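Ubiquitin-conjugating enzyme E2 U (Homo sapiens, PDB 1YRV) catalyses the covalent attachment of ubiquitin to other proteins, receiving the ubiquitin from an E1 activating enzyme as a thioester through its UBC core. Local coordinates at residues I76-P87 against W118-L128. Residues are numbered along the deposited sequence; the frame is centred on the assembly and turned at random.
Sequences IHFTSEYNYAPP and WNTNYTLSSIL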
ATOM      1  N   ILE A  76      -6.516  -3.221  -0.261  1.00 46.92           N
ATOM      2  CA  ILE A  76      -5.871  -3.653  -1.504  1.00 44.16           C
ATOM      3  C   ILE A  76      -6.857  -4.545  -2.266  1.00 43.05           C
ATOM      4  O   ILE A  76      -7.282  -5.591  -1.764  1.00 46.14           O
ATOM      5  CB  ILE A  76      -4.564  -4.440  -1.209  1.00 42.43           C
ATOM      6  CG1 ILE A  76      -3.606  -3.540  -0.409  1.00 41.12           C
ATOM      7  CG2 ILE A  76      -3.928  -4.931  -2.509  1.00 37.62           C
ATOM      8  CD1 ILE A  76      -2.259  -4.141  -0.189  1.00 38.46           C
ATOM      9  N   HIS A  77      -7.240  -4.103  -3.453  0.50 40.09           N
ATOM     10  CA  HIS A  77      -8.152  -4.850  -4.276  0.50 36.81           C
ATOM     11  C   HIS A  77      -7.439  -5.489  -5.450  0.50 35.24           C
ATOM     12  O   HIS A  77      -6.949  -4.811  -6.345  0.50 32.65           O
ATOM     13  CB  HIS A  77      -9.250  -3.941  -4.797  0.50 35.83           C
ATOM     14  CG  HIS A  77      -9.943  -4.482  -6.006  0.50 38.81           C
ATOM     15  ND1 HIS A  77     -10.763  -5.589  -5.963  0.50 39.13           N
ATOM     16  CD2 HIS A  77      -9.898  -4.095  -7.304  0.50 39.29           C
ATOM     17  CE1 HIS A  77     -11.194  -5.862  -7.181  0.50 39.29           C
ATOM     18  NE2 HIS A  77     -10.684  -4.972  -8.013  0.50 39.38           N
ATOM     19  N   PHE A  78      -7.336  -6.807  -5.394  1.00 37.48           N
ATOM     20  CA  PHE A  78      -6.765  -7.590  -6.481  1.00 39.09           C
ATOM     21  C   PHE A  78      -7.896  -7.934  -7.460  1.00 41.04           C
ATOM     22  O   PHE A  78      -9.086  -7.850  -7.117  1.00 43.46           O
ATOM     23  CB  PHE A  78      -6.198  -8.895  -5.963  1.00 37.42           C
ATOM     24  CG  PHE A  78      -4.979  -8.720  -5.141  1.00 39.11           C
ATOM     25  CD1 PHE A  78      -5.070  -8.604  -3.764  1.00 39.43           C
ATOM     26  CD2 PHE A  78      -3.717  -8.676  -5.748  1.00 38.67           C
ATOM     27  CE1 PHE A  78      -3.922  -8.448  -2.996  1.00 40.21           C
ATOM     28  CE2 PHE A  78      -2.550  -8.515  -4.992  1.00 39.59           C
ATOM     29  CZ  PHE A  78      -2.636  -8.406  -3.613  1.00 39.60           C
ATOM     30  N   THR A  79      -7.513  -8.323  -8.666  1.00 40.35           N
ATOM     31  CA  THR A  79      -8.448  -8.731  -9.698  1.00 39.21           C
ATOM     32  C   THR A  79      -8.083 -10.166 -10.160  1.00 39.91           C
ATOM     33  O   THR A  79      -6.971 -10.659  -9.916  1.00 38.14           O
ATOM     34  CB  THR A  79      -8.324  -7.844 -10.924  1.00 38.80           C
ATOM     35  OG1 THR A  79      -7.048  -8.089 -11.542  1.00 40.03           O
ATOM     36  CG2 THR A  79      -8.450  -6.376 -10.553  1.00 38.93           C
ATOM     37  N   SER A  80      -9.014 -10.798 -10.867  1.00 40.83           N
ATOM     38  CA  SER A  80      -8.831 -12.141 -11.386  1.00 43.23           C
ATOM     39  C   SER A  80      -7.667 -12.180 -12.371  1.00 42.31           C
ATOM     40  O   SER A  80      -7.265 -13.239 -12.828  1.00 44.04           O
ATOM     41  CB  SER A  80     -10.140 -12.629 -12.042  1.00 42.56           C
ATOM     42  OG  SER A  80     -10.570 -11.673 -13.018  1.00 47.09           O
ATOM     43  N   GLU A  81      -7.101 -11.020 -12.682  1.00 45.30           N
ATOM     44  CA  GLU A  81      -5.955 -10.945 -13.602  1.00 46.20           C
ATOM     45  C   GLU A  81      -4.668 -10.990 -12.785  1.00 44.72           C
ATOM     46  O   GLU A  81      -3.594 -11.118 -13.343  1.00 43.29           O
ATOM     47  CB  GLU A  81      -5.974  -9.619 -14.369  1.00 51.12           C
ATOM     48  CG  GLU A  81      -7.351  -9.225 -14.805  1.00 58.32           C
ATOM     49  CD  GLU A  81      -7.911 -10.246 -15.724  1.00 62.37           C
ATOM     50  OE1 GLU A  81      -7.248 -10.437 -16.773  1.00 65.67           O
ATOM     51  OE2 GLU A  81      -8.970 -10.850 -15.394  1.00 60.12           O
ATOM     52  N   TYR A  82      -4.792 -10.930 -11.464  1.00 44.60           N
ATOM     53  CA  TYR A  82      -3.619 -10.879 -10.631  1.00 43.74           C
ATOM     54  C   TYR A  82      -2.442 -11.702 -11.013  1.00 45.74           C
ATOM     55  O   TYR A  82      -2.527 -12.896 -11.342  1.00 44.54           O
ATOM     56  CB  TYR A  82      -3.888 -11.166  -9.166  1.00 42.80           C
ATOM     57  CG  TYR A  82      -2.605 -11.259  -8.351  1.00 41.43           C
ATOM     58  CD1 TYR A  82      -1.691 -10.213  -8.330  1.00 43.33           C
ATOM     59  CD2 TYR A  82      -2.318 -12.384  -7.594  1.00 45.54           C
ATOM     60  CE1 TYR A  82      -0.526 -10.273  -7.569  1.00 41.43           C
ATOM     61  CE2 TYR A  82      -1.152 -12.458  -6.824  1.00 46.03           C
ATOM     62  CZ  TYR A  82      -0.262 -11.386  -6.818  1.00 45.20           C
ATOM     63  OH  TYR A  82       0.854 -11.464  -6.017  1.00 47.36           O
ATOM     64  N   ASN A  83      -1.337 -10.958 -10.871  1.00 48.67           N
ATOM     65  CA  ASN A  83       0.032 -11.327 -11.109  1.00 44.31           C
ATOM     66  C   ASN A  83       0.307 -10.818 -12.526  1.00 42.25           C
ATOM     67  O   ASN A  83       1.415 -10.419 -12.809  1.00 44.72           O
ATOM     68  CB  ASN A  83       0.086 -12.803 -10.813  1.00 46.47           C
ATOM     69  CG  ASN A  83       1.225 -13.501 -11.422  1.00 46.05           C
ATOM     70  OD1 ASN A  83       1.150 -13.807 -12.575  1.00 42.78           O
ATOM     71  ND2 ASN A  83       2.276 -13.801 -10.647  1.00 43.28           N
ATOM     72  N   TYR A  84      -0.700 -10.751 -13.387  1.00 40.12           N
ATOM     73  CA  TYR A  84      -0.472 -10.167 -14.704  1.00 40.74           C
ATOM     74  C   TYR A  84      -0.754  -8.664 -14.537  1.00 40.94           C
ATOM     75  O   TYR A  84      -0.309  -7.842 -15.333  1.00 39.72           O
ATOM     76  CB  TYR A  84      -1.435 -10.720 -15.752  1.00 40.81           C
ATOM     77  CG  TYR A  84      -1.025 -12.058 -16.308  1.00 43.02           C
ATOM     78  CD1 TYR A  84       0.181 -12.211 -16.997  1.00 42.82           C
ATOM     79  CD2 TYR A  84      -1.764 -13.199 -16.017  1.00 42.51           C
ATOM     80  CE1 TYR A  84       0.644 -13.475 -17.356  1.00 41.99           C
ATOM     81  CE2 TYR A  84      -1.311 -14.451 -16.360  1.00 44.19           C
ATOM     82  CZ  TYR A  84      -0.099 -14.579 -17.029  1.00 44.64           C
ATOM     83  OH  TYR A  84       0.346 -15.831 -17.345  1.00 49.35           O
ATOM     84  N   ALA A  85      -1.497  -8.325 -13.486  1.00 38.67           N
ATOM     85  CA  ALA A  85      -1.886  -6.958 -13.196  1.00 38.93           C
ATOM     86  C   ALA A  85      -1.768  -6.646 -11.719  1.00 39.49           C
ATOM     87  O   ALA A  85      -2.051  -7.502 -10.869  1.00 38.17           O
ATOM     88  CB  ALA A  85      -3.323  -6.732 -13.626  1.00 40.78           C
ATOM     89  N   PRO A  86      -1.390  -5.394 -11.400  1.00 40.06           N
ATOM     90  CA  PRO A  86      -1.234  -4.918 -10.015  1.00 37.12           C
ATOM     91  C   PRO A  86      -2.554  -4.733  -9.277  1.00 38.14           C
ATOM     92  O   PRO A  86      -3.579  -4.429  -9.871  1.00 38.30           O
ATOM     93  CB  PRO A  86      -0.507  -3.571 -10.170  1.00 36.87           C
ATOM     94  CG  PRO A  86      -0.993  -3.063 -11.552  1.00 40.20           C
ATOM     95  CD  PRO A  86      -0.922  -4.372 -12.368  1.00 39.40           C
ATOM     96  N   PRO A  87      -2.548  -4.916  -7.952  1.00 38.91           N
ATOM     97  CA  PRO A  87      -3.815  -4.719  -7.249  1.00 36.69           C
ATOM     98  C   PRO A  87      -4.089  -3.216  -7.232  1.00 38.47           C
ATOM     99  O   PRO A  87      -3.268  -2.427  -7.709  1.00 38.04           O
ATOM    100  CB  PRO A  87      -3.533  -5.283  -5.838  1.00 39.23           C
ATOM    101  CG  PRO A  87      -2.053  -5.035  -5.655  1.00 36.86           C
ATOM    102  CD  PRO A  87      -1.458  -5.312  -7.041  1.00 35.49           C
ATOM    103  N   TRP A 118       5.186  -2.826 -13.470  1.00 47.48           N
ATOM    104  CA  TRP A 118       4.676  -3.996 -12.781  1.00 45.89           C
ATOM    105  C   TRP A 118       5.601  -5.178 -13.042  1.00 46.55           C
ATOM    106  O   TRP A 118       6.290  -5.232 -14.053  1.00 46.41           O
ATOM    107  CB  TRP A 118       3.270  -4.325 -13.265  1.00 46.02           C
ATOM    108  CG  TRP A 118       2.747  -5.591 -12.687  1.00 45.19           C
ATOM    109  CD1 TRP A 118       2.395  -6.731 -13.368  1.00 43.28           C
ATOM    110  CD2 TRP A 118       2.505  -5.858 -11.305  1.00 42.74           C
ATOM    111  NE1 TRP A 118       1.949  -7.680 -12.493  1.00 42.13           N
ATOM    112  CE2 TRP A 118       2.000  -7.173 -11.213  1.00 41.96           C
ATOM    113  CE3 TRP A 118       2.665  -5.110 -10.123  1.00 42.13           C
ATOM    114  CZ2 TRP A 118       1.646  -7.763 -10.006  1.00 40.36           C
ATOM    115  CZ3 TRP A 118       2.313  -5.696  -8.912  1.00 39.55           C
ATOM    116  CH2 TRP A 118       1.805  -7.015  -8.866  1.00 38.92           C
ATOM    117  N   ASN A 119       5.635  -6.120 -12.116  1.00 46.51           N
ATOM    118  CA  ASN A 119       6.486  -7.283 -12.291  1.00 47.25           C
ATOM    119  C   ASN A 119       5.759  -8.463 -11.654  1.00 45.54           C
ATOM    120  O   ASN A 119       5.264  -8.363 -10.526  1.00 46.77           O
ATOM    121  CB  ASN A 119       7.837  -7.046 -11.609  1.00 50.69           C
ATOM    122  CG  ASN A 119       8.873  -8.070 -12.000  1.00 53.81           C
ATOM    123  OD1 ASN A 119       8.715  -9.274 -11.780  1.00 58.06           O
ATOM    124  ND2 ASN A 119       9.949  -7.598 -12.597  1.00 58.46           N
ATOM    125  N   THR A 120       5.703  -9.585 -12.354  1.00 42.25           N
ATOM    126  CA  THR A 120       4.985 -10.732 -11.803  1.00 43.98           C
ATOM    127  C   THR A 120       5.668 -11.339 -10.595  1.00 45.39           C
ATOM    128  O   THR A 120       5.174 -12.296  -9.996  1.00 45.24           O
ATOM    129  CB  THR A 120       4.752 -11.835 -12.845  1.00 39.65           C
ATOM    130  OG1 THR A 120       6.014 -12.387 -13.239  1.00 41.47           O
ATOM    131  CG2 THR A 120       4.011 -11.279 -14.054  1.00 34.50           C
ATOM    132  N   ASN A 121       6.808 -10.764 -10.240  1.00 48.48           N
ATOM    133  CA  ASN A 121       7.577 -11.211  -9.088  1.00 50.33           C
ATOM    134  C   ASN A 121       7.071 -10.529  -7.855  1.00 49.89           C
ATOM    135  O   ASN A 121       7.475 -10.870  -6.751  1.00 53.26           O
ATOM    136  CB  ASN A 121       9.028 -10.858  -9.260  1.00 54.33           C
ATOM    137  CG  ASN A 121       9.733 -11.794 -10.189  1.00 59.49           C
ATOM    138  OD1 ASN A 121       9.231 -12.136 -11.276  1.00 62.76           O
ATOM    139  ND2 ASN A 121      10.912 -12.233  -9.775  1.00 59.93           N
ATOM    140  N   TYR A 122       6.219  -9.534  -8.050  1.00 47.65           N
ATOM    141  CA  TYR A 122       5.628  -8.829  -6.932  1.00 48.26           C
ATOM    142  C   TYR A 122       4.560  -9.688  -6.241  1.00 46.65           C
ATOM    143  O   TYR A 122       3.487  -9.883  -6.790  1.00 50.07           O
ATOM    144  CB  TYR A 122       4.969  -7.560  -7.416  1.00 49.59           C
ATOM    145  CG  TYR A 122       5.887  -6.376  -7.515  1.00 53.33           C
ATOM    146  CD1 TYR A 122       6.347  -5.740  -6.371  1.00 55.83           C
ATOM    147  CD2 TYR A 122       6.248  -5.860  -8.755  1.00 52.75           C
ATOM    148  CE1 TYR A 122       7.137  -4.608  -6.456  1.00 58.59           C
ATOM    149  CE2 TYR A 122       7.037  -4.735  -8.866  1.00 55.40           C
ATOM    150  CZ  TYR A 122       7.485  -4.106  -7.711  1.00 58.33           C
ATOM    151  OH  TYR A 122       8.299  -2.995  -7.774  1.00 58.06           O
ATOM    152  N   THR A 123       4.846 -10.188  -5.047  1.00 43.19           N
ATOM    153  CA  THR A 123       3.883 -10.991  -4.284  1.00 42.45           C
ATOM    154  C   THR A 123       3.238 -10.130  -3.189  1.00 40.76           C
ATOM    155  O   THR A 123       3.679  -9.016  -2.939  1.00 41.75           O
ATOM    156  CB  THR A 123       4.572 -12.146  -3.578  1.00 41.61           C
ATOM    157  OG1 THR A 123       5.497 -11.603  -2.632  1.00 42.96           O
ATOM    158  CG2 THR A 123       5.328 -13.022  -4.588  1.00 37.06           C
ATOM    159  N   LEU A 124       2.207 -10.640  -2.518  1.00 39.51           N
ATOM    160  CA  LEU A 124       1.582  -9.856  -1.452  1.00 38.91           C
ATOM    161  C   LEU A 124       2.631  -9.259  -0.504  1.00 40.66           C
ATOM    162  O   LEU A 124       2.497  -8.107  -0.095  1.00 41.07           O
ATOM    163  CB  LEU A 124       0.596 -10.712  -0.641  1.00 40.36           C
ATOM    164  CG  LEU A 124      -0.286 -10.052   0.442  1.00 39.67           C
ATOM    165  CD1 LEU A 124      -1.182  -8.998  -0.153  1.00 39.96           C
ATOM    166  CD2 LEU A 124      -1.154 -11.122   1.131  1.00 43.65           C
ATOM    167  N   SER A 125       3.645 -10.060  -0.143  1.00 42.18           N
ATOM    168  CA  SER A 125       4.741  -9.638   0.740  1.00 43.31           C
ATOM    169  C   SER A 125       5.551  -8.484   0.157  1.00 41.76           C
ATOM    170  O   SER A 125       5.839  -7.530   0.845  1.00 41.63           O
ATOM    171  CB  SER A 125       5.692 -10.805   1.027  1.00 41.20           C
ATOM    172  OG  SER A 125       5.039 -11.832   1.728  1.00 42.36           O
ATOM    173  N   SER A 126       5.929  -8.608  -1.109  1.00 43.35           N
ATOM    174  CA  SER A 126       6.707  -7.596  -1.811  1.00 43.16           C
ATOM    175  C   SER A 126       6.002  -6.286  -1.782  1.00 43.60           C
ATOM    176  O   SER A 126       6.561  -5.253  -1.412  1.00 46.36           O
ATOM    177  CB  SER A 126       6.882  -7.951  -3.281  1.00 41.78           C
ATOM    178  OG  SER A 126       7.793  -8.992  -3.435  1.00 49.98           O
ATOM    179  N   ILE A 127       4.762  -6.339  -2.236  1.00 43.15           N
ATOM    180  CA  ILE A 127       3.905  -5.175  -2.295  1.00 41.02           C
ATOM    181  C   ILE A 127       3.807  -4.494  -0.935  1.00 40.32           C
ATOM    182  O   ILE A 127       3.838  -3.274  -0.840  1.00 42.35           O
ATOM    183  CB  ILE A 127       2.508  -5.596  -2.737  1.00 39.20           C
ATOM    184  CG1 ILE A 127       2.615  -6.349  -4.089  1.00 39.91           C
ATOM    185  CG2 ILE A 127       1.597  -4.387  -2.700  1.00 35.83           C
ATOM    186  CD1 ILE A 127       1.306  -6.885  -4.589  1.00 34.88           C
ATOM    187  N   LEU A 128       3.692  -5.286   0.116  1.00 39.74           N
ATOM    188  CA  LEU A 128       3.560  -4.717   1.443  1.00 41.30           C
ATOM    189  C   LEU A 128       4.878  -4.062   1.889  1.00 43.29           C
ATOM    190  O   LEU A 128       4.864  -2.925   2.355  1.00 44.61           O
ATOM    191  CB  LEU A 128       3.076  -5.797   2.423  1.00 40.04           C
ATOM    192  CG  LEU A 128       1.663  -6.371   2.155  1.00 43.74           C
ATOM    193  CD1 LEU A 128       1.209  -7.434   3.200  1.00 40.13           C
ATOM    194  CD2 LEU A 128       0.679  -5.189   2.193  1.00 44.42           C
TER
HETATM  195  O   HOH W   1       3.402 -12.826  -7.901  1.00 47.89           O
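W118 and N83 make the direct polar link: the indole NE1 donates to N83 O at 2.8 Å, with an N-H...O angle of 163°. The oxygen lies close to the indole plane, while NE1 stands well above the plane of the N83 carbonyl. This is the UBC fold of E2 enzymes: the loop after strand 71-77 that corresponds to their Y-P-x-x-P-P motif, here Y82-N83-Y84-A85-P86-P87, packs against the tryptophan-bearing loop that leads into helix 124-135. A water bridges the two segments, accepting from N83 ND2 and donating to T120 O and Y122 O. Y82 OH hydrogen-bonds D31 of helix 23-38 and lies 3.2 Å from Y122 O; the D31 carboxylate takes L124 N as well, tying that helix to both segments.

W118 buries the largest area of any residue here. With CG anti to the backbone N (chi1 175°), its ring swings over to the proline loop, where A85 C, P86 N and P86 CB cover one face. P86 CB makes a CH-pi contact, 3.9 Å from the centroid of the six-membered ring and 27° off its normal. On the opposite face, toward the rim, lies the backbone N of T120, and Y82 crosses the indole at about a right angle.

Deeper in, the contact turns wholly apolar. F78 receives L124 CD1 at its ring edge, 3.8 Å from CZ, while P87 CB sits over one face, toward the rim. P87 CG meets I127 CD1 at 4.0 Å, and beyond them I76 CD1 touches L128 CD2 at 3.9 Å.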